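Local coordinates for protein unsaturated glucuronyl hydrolase (Streptococcus agalactiae, PDB 2ZZR) that hydrolyses unsaturated chondroitin, hyaluronan and heparin disaccharides, cleaving the glycosidic bond to release the unsaturated uronic acid, at residues Phe46-Pro51 with Ala93-Leu98; Met63-Trp68 with Val97-Asn102. One frame throughout, in Å; residues are numbered along the deposited sequence.

In the fold
The chain leaves helix 25-46 through a tight turn and enters the two-stranded antiparallel hairpin of 50-56 and 59-63. Contact 1 closes the loop from this turn to helix 87-105. After the hairpin, residues 63-68 lead into helix 70-84, and contact 2 brings them to the same helix 87-105, slightly further along. The two loops therefore overlap and cross. Their centres lie about 8 Å apart, and Val-97 and Leu-98 belong to both. The backbone of Tyr-50 also pairs with that of Met-63 across the hairpin. Together the contacts tie the entry to the hairpin and the loop leaving it to one helix of the (alpha/alpha)6 barrel.

Contact 1 of 2, residues Phe46-Pro51 with Ala93-Leu98; sequences FGEEYP and AHKNVL
A water is held between Glu-48 O, Tyr-50 OH and Asn-96 OD1. It donates to Glu-48 O at 2.7 Å and to Asn-96 OD1 at 3.0 Å, and it is also bonded to Tyr-50 OH. The Tyr-50 ring and the Asn-96 amide approach from opposite directions. Their planes are 36° apart, an oblique meeting in which Asn-96 CG lies 3.7 Å from Tyr-50 CE2. The amide nitrogen of Asn-96 is bonded to Thr-74 OG1 in helix 70-84, which helps fix the rotation of the amide. Tyr-50 OH has a further, weak bond to Ser-99 OG. In the (alpha/alpha)6 barrel of this family 88 hydrolase, the contact joins the base of the hairpin to helix 87-105. A type II' turn from Phe-46 to Glu-49 starts at the last residue of helix 25-46, with Gly-47 at positive phi. It brings Glu-48 up to helix 87-105. On the exposed side, the extended Glu-48 and Lys-95 side chains cross at a slant, with Glu-48 OE2 3.6 Å from Lys-95 CD. Their charged ends stay 4.1 Å apart, from Glu-48 OE2 to Lys-95 NZ. A second water bridges them, donating to the carboxylate and accepting from the ammonium group.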
# COMPACT_ATOMS: atom_id res chain seq x y z
N PHE A 46 15.32 17.15 3.02
CA PHE A 46 15.21 16.70 1.64
C PHE A 46 15.20 17.81 0.61
O PHE A 46 15.62 17.61 -0.53
CB PHE A 46 13.99 15.77 1.45
CG PHE A 46 14.05 14.52 2.28
CD1 PHE A 46 15.12 13.64 2.14
CD2 PHE A 46 13.05 14.22 3.20
CE1 PHE A 46 15.20 12.49 2.91
CE2 PHE A 46 13.12 13.06 3.98
CZ PHE A 46 14.20 12.20 3.83
N GLY A 47 14.72 19.00 1.00
CA GLY A 47 14.53 20.09 0.05
C GLY A 47 13.56 19.71 -1.06
O GLY A 47 12.43 19.28 -0.78
N GLU A 48 14.00 19.85 -2.30
CA GLU A 48 13.19 19.46 -3.46
C GLU A 48 13.45 18.01 -3.88
O GLU A 48 12.87 17.51 -4.85
CB GLU A 48 13.39 20.43 -4.63
CG GLU A 48 12.63 21.76 -4.42
CD GLU A 48 12.63 22.68 -5.64
OE1 GLU A 48 12.64 22.19 -6.79
OE2 GLU A 48 12.60 23.91 -5.43
N GLU A 49 14.31 17.33 -3.13
CA GLU A 49 14.63 15.93 -3.40
C GLU A 49 13.81 15.00 -2.51
O GLU A 49 12.83 15.44 -1.89
CB GLU A 49 16.14 15.69 -3.30
CG GLU A 49 16.90 16.37 -4.43
CD GLU A 49 18.32 15.86 -4.60
OE1 GLU A 49 19.11 15.98 -3.64
OE2 GLU A 49 18.64 15.34 -5.70
N TYR A 50 14.19 13.72 -2.45
CA TYR A 50 13.31 12.68 -1.89
C TYR A 50 14.04 11.74 -0.94
O TYR A 50 15.25 11.52 -1.08
CB TYR A 50 12.67 11.87 -3.03
CG TYR A 50 11.84 12.70 -3.97
CD1 TYR A 50 12.44 13.42 -5.01
CD2 TYR A 50 10.45 12.80 -3.82
CE1 TYR A 50 11.68 14.21 -5.87
CE2 TYR A 50 9.69 13.58 -4.68
CZ TYR A 50 10.31 14.28 -5.70
OH TYR A 50 9.57 15.06 -6.55
N PRO A 51 13.30 11.16 0.03
CA PRO A 51 13.89 10.10 0.85
C PRO A 51 14.17 8.88 -0.02
O PRO A 51 13.45 8.64 -0.99
CB PRO A 51 12.78 9.76 1.86
CG PRO A 51 11.52 10.27 1.25
CD PRO A 51 11.91 11.46 0.43
N ALA A 93 4.92 20.23 -1.90
CA ALA A 93 4.23 19.09 -2.51
C ALA A 93 3.90 19.35 -3.98
O ALA A 93 4.04 18.45 -4.82
CB ALA A 93 2.97 18.73 -1.71
N HIS A 94 3.49 20.57 -4.31
CA HIS A 94 3.19 20.90 -5.70
C HIS A 94 4.44 20.96 -6.57
O HIS A 94 4.38 20.66 -7.77
CB HIS A 94 2.39 22.19 -5.84
CG HIS A 94 2.06 22.51 -7.27
ND1 HIS A 94 1.17 21.77 -8.01
CD2 HIS A 94 2.54 23.47 -8.09
CE1 HIS A 94 1.10 22.27 -9.23
NE2 HIS A 94 1.92 23.30 -9.31
N LYS A 95 5.57 21.35 -5.98
CA LYS A 95 6.85 21.26 -6.67
C LYS A 95 7.20 19.81 -6.99
O LYS A 95 7.68 19.51 -8.09
CB LYS A 95 7.96 21.95 -5.86
CG LYS A 95 7.93 23.47 -6.02
CD LYS A 95 8.97 24.13 -5.15
CE LYS A 95 8.76 25.64 -5.11
NZ LYS A 95 9.55 26.26 -4.02
N ASN A 96 6.93 18.91 -6.04
CA ASN A 96 7.05 17.46 -6.29
C ASN A 96 6.19 17.05 -7.48
O ASN A 96 6.64 16.36 -8.39
CB ASN A 96 6.66 16.63 -5.06
CG ASN A 96 7.69 16.66 -3.96
OD1 ASN A 96 8.74 17.32 -4.05
ND2 ASN A 96 7.40 15.94 -2.88
N VAL A 97 4.93 17.50 -7.48
CA VAL A 97 4.01 17.25 -8.60
C VAL A 97 4.61 17.66 -9.95
O VAL A 97 4.51 16.93 -10.93
CB VAL A 97 2.63 17.93 -8.36
CG1 VAL A 97 1.77 17.89 -9.61
CG2 VAL A 97 1.92 17.27 -7.18
N LEU A 98 5.24 18.84 -10.00
CA LEU A 98 5.84 19.31 -11.24
C LEU A 98 7.00 18.41 -11.68
O LEU A 98 7.18 18.14 -12.87
CB LEU A 98 6.28 20.77 -11.13
CG LEU A 98 5.13 21.79 -11.00
CD1 LEU A 98 5.67 23.22 -10.86
CD2 LEU A 98 4.17 21.70 -12.18
O HOH W 1 10.58 17.93 -6.28
O HOH W 2 11.80 24.88 -3.06

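Contact 2 of 2, residues Met63-Trp68 with Val97-Asn102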
# COMPACT_ATOMS: atom_id res chain seq x y z
N MET A 63 17.70 11.37 -2.35
CA MET A 63 17.79 10.89 -3.73
C MET A 63 16.92 11.69 -4.70
O MET A 63 16.06 12.47 -4.28
CB MET A 63 17.40 9.40 -3.80
CG MET A 63 15.90 9.15 -3.68
SD MET A 63 15.46 7.48 -4.20
CE MET A 63 15.89 7.55 -5.94
N ASP A 64 17.14 11.49 -6.00
CA ASP A 64 16.34 12.15 -7.02
C ASP A 64 15.04 11.38 -7.28
O ASP A 64 14.70 10.45 -6.55
CB ASP A 64 17.15 12.37 -8.30
CG ASP A 64 17.61 11.07 -8.97
OD1 ASP A 64 17.24 9.97 -8.51
OD2 ASP A 64 18.35 11.16 -9.97
N ASN A 65 14.31 11.80 -8.32
CA ASN A 65 13.00 11.24 -8.63
C ASN A 65 13.07 10.09 -9.63
O ASN A 65 12.60 10.21 -10.77
CB ASN A 65 12.04 12.34 -9.11
CG ASN A 65 10.58 11.94 -8.97
OD1 ASN A 65 10.26 10.81 -8.60
ND2 ASN A 65 9.68 12.87 -9.28
N THR A 66 13.66 8.97 -9.21
CA THR A 66 13.89 7.84 -10.11
C THR A 66 13.59 6.47 -9.48
O THR A 66 13.85 5.44 -10.10
CB THR A 66 15.36 7.81 -10.62
OG1 THR A 66 16.24 7.69 -9.51
CG2 THR A 66 15.69 9.08 -11.42
N GLU A 67 13.03 6.46 -8.27
CA GLU A 67 12.66 5.19 -7.63
C GLU A 67 11.16 4.89 -7.77
O GLU A 67 10.45 5.61 -8.46
CB GLU A 67 13.08 5.18 -6.15
CG GLU A 67 14.40 4.43 -5.87
CD GLU A 67 14.28 2.92 -6.00
OE1 GLU A 67 13.23 2.43 -6.46
OE2 GLU A 67 15.26 2.23 -5.63
N TRP A 68 10.71 3.80 -7.15
CA TRP A 68 9.28 3.46 -7.15
C TRP A 68 8.55 4.09 -5.96
O TRP A 68 7.33 3.99 -5.85
CB TRP A 68 9.07 1.93 -7.14
CG TRP A 68 9.44 1.22 -5.85
CD1 TRP A 68 10.68 0.76 -5.50
CD2 TRP A 68 8.56 0.87 -4.77
NE1 TRP A 68 10.63 0.16 -4.27
CE2 TRP A 68 9.34 0.21 -3.79
CE3 TRP A 68 7.19 1.05 -4.53
CZ2 TRP A 68 8.80 -0.26 -2.59
CZ3 TRP A 68 6.65 0.58 -3.33
CH2 TRP A 68 7.46 -0.08 -2.38
N VAL A 97 4.93 17.50 -7.48
CA VAL A 97 4.01 17.25 -8.60
C VAL A 97 4.61 17.66 -9.95
O VAL A 97 4.51 16.93 -10.93
CB VAL A 97 2.63 17.93 -8.36
CG1 VAL A 97 1.77 17.89 -9.61
CG2 VAL A 97 1.92 17.27 -7.18
N LEU A 98 5.24 18.84 -10.00
CA LEU A 98 5.84 19.31 -11.24
C LEU A 98 7.00 18.41 -11.68
O LEU A 98 7.18 18.14 -12.87
CB LEU A 98 6.28 20.77 -11.13
CG LEU A 98 5.13 21.79 -11.00
CD1 LEU A 98 5.67 23.22 -10.86
CD2 LEU A 98 4.17 21.70 -12.18
N SER A 99 7.76 17.92 -10.70
CA SER A 99 8.82 16.93 -10.92
C SER A 99 8.26 15.63 -11.48
O SER A 99 8.83 15.04 -12.40
CB SER A 99 9.59 16.67 -9.62
OG SER A 99 10.53 15.62 -9.78
N PHE A 100 7.14 15.16 -10.93
CA PHE A 100 6.46 13.97 -11.46
C PHE A 100 5.96 14.18 -12.89
O PHE A 100 6.04 13.28 -13.72
CB PHE A 100 5.34 13.51 -10.53
CG PHE A 100 5.83 12.80 -9.30
CD1 PHE A 100 5.80 13.43 -8.06
CD2 PHE A 100 6.35 11.51 -9.39
CE1 PHE A 100 6.27 12.79 -6.92
CE2 PHE A 100 6.82 10.86 -8.25
CZ PHE A 100 6.78 11.49 -7.02
N LEU A 101 5.46 15.38 -13.18
CA LEU A 101 5.06 15.73 -14.54
C LEU A 101 6.27 15.68 -15.48
O LEU A 101 6.18 15.15 -16.59
CB LEU A 101 4.40 17.11 -14.58
CG LEU A 101 3.80 17.59 -15.91
CD1 LEU A 101 3.01 16.52 -16.66
CD2 LEU A 101 2.94 18.83 -15.68
N ASN A 102 7.40 16.22 -15.03
CA ASN A 102 8.64 16.12 -15.80
C ASN A 102 9.05 14.67 -16.05
O ASN A 102 9.46 14.30 -17.16
CB ASN A 102 9.78 16.86 -15.10
CG ASN A 102 11.10 16.74 -15.85
OD1 ASN A 102 11.94 15.90 -15.52
ND2 ASN A 102 11.27 17.56 -16.88
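This is a small, partly buried polar and amide-aromatic contact between a loop and a helix, made by Asn-65 with Ser-99 and Phe-100. It lies in the (alpha/alpha)6 barrel of glycoside hydrolase family 88, where the loop from strand 59-63 to helix 70-84 passes helix 87-105. Asn-65 carries the loop side alone and meets Ser-99 and Phe-100, neighbours on the helix. Its CG is anti to the backbone N (chi1 -160°), which sends the amide out to the helix. Asn-65 ND2 donates to Ser-99 OG at 2.9 Å. The bond is nearly straight, at 168°, and the hydroxyl oxygen lies close to the amide plane. Asn-65 OD1 takes a bond from Arg-103 NH1, so partners at both ends of the amide hold its rotation. Arg-103 also reaches Glu-67 O through NH2 and so ties a second point of the loop to the same helix. The Phe-100 ring lies beneath the Asn-65 amide. Tyr-119 of helix 115-130 meets the ring edge-to-face, and Asn-70 and Thr-74 of helix 70-84 also touch it. The Phe-100 side chain is about 10 Å from that of Asp-114, the probable nucleophile. The amide stands almost upright on the ring, their planes 88° apart. Asn-65 ND2 sits 3.5 Å above the centre of the Phe-100 ring, with its second N-H directed at that face.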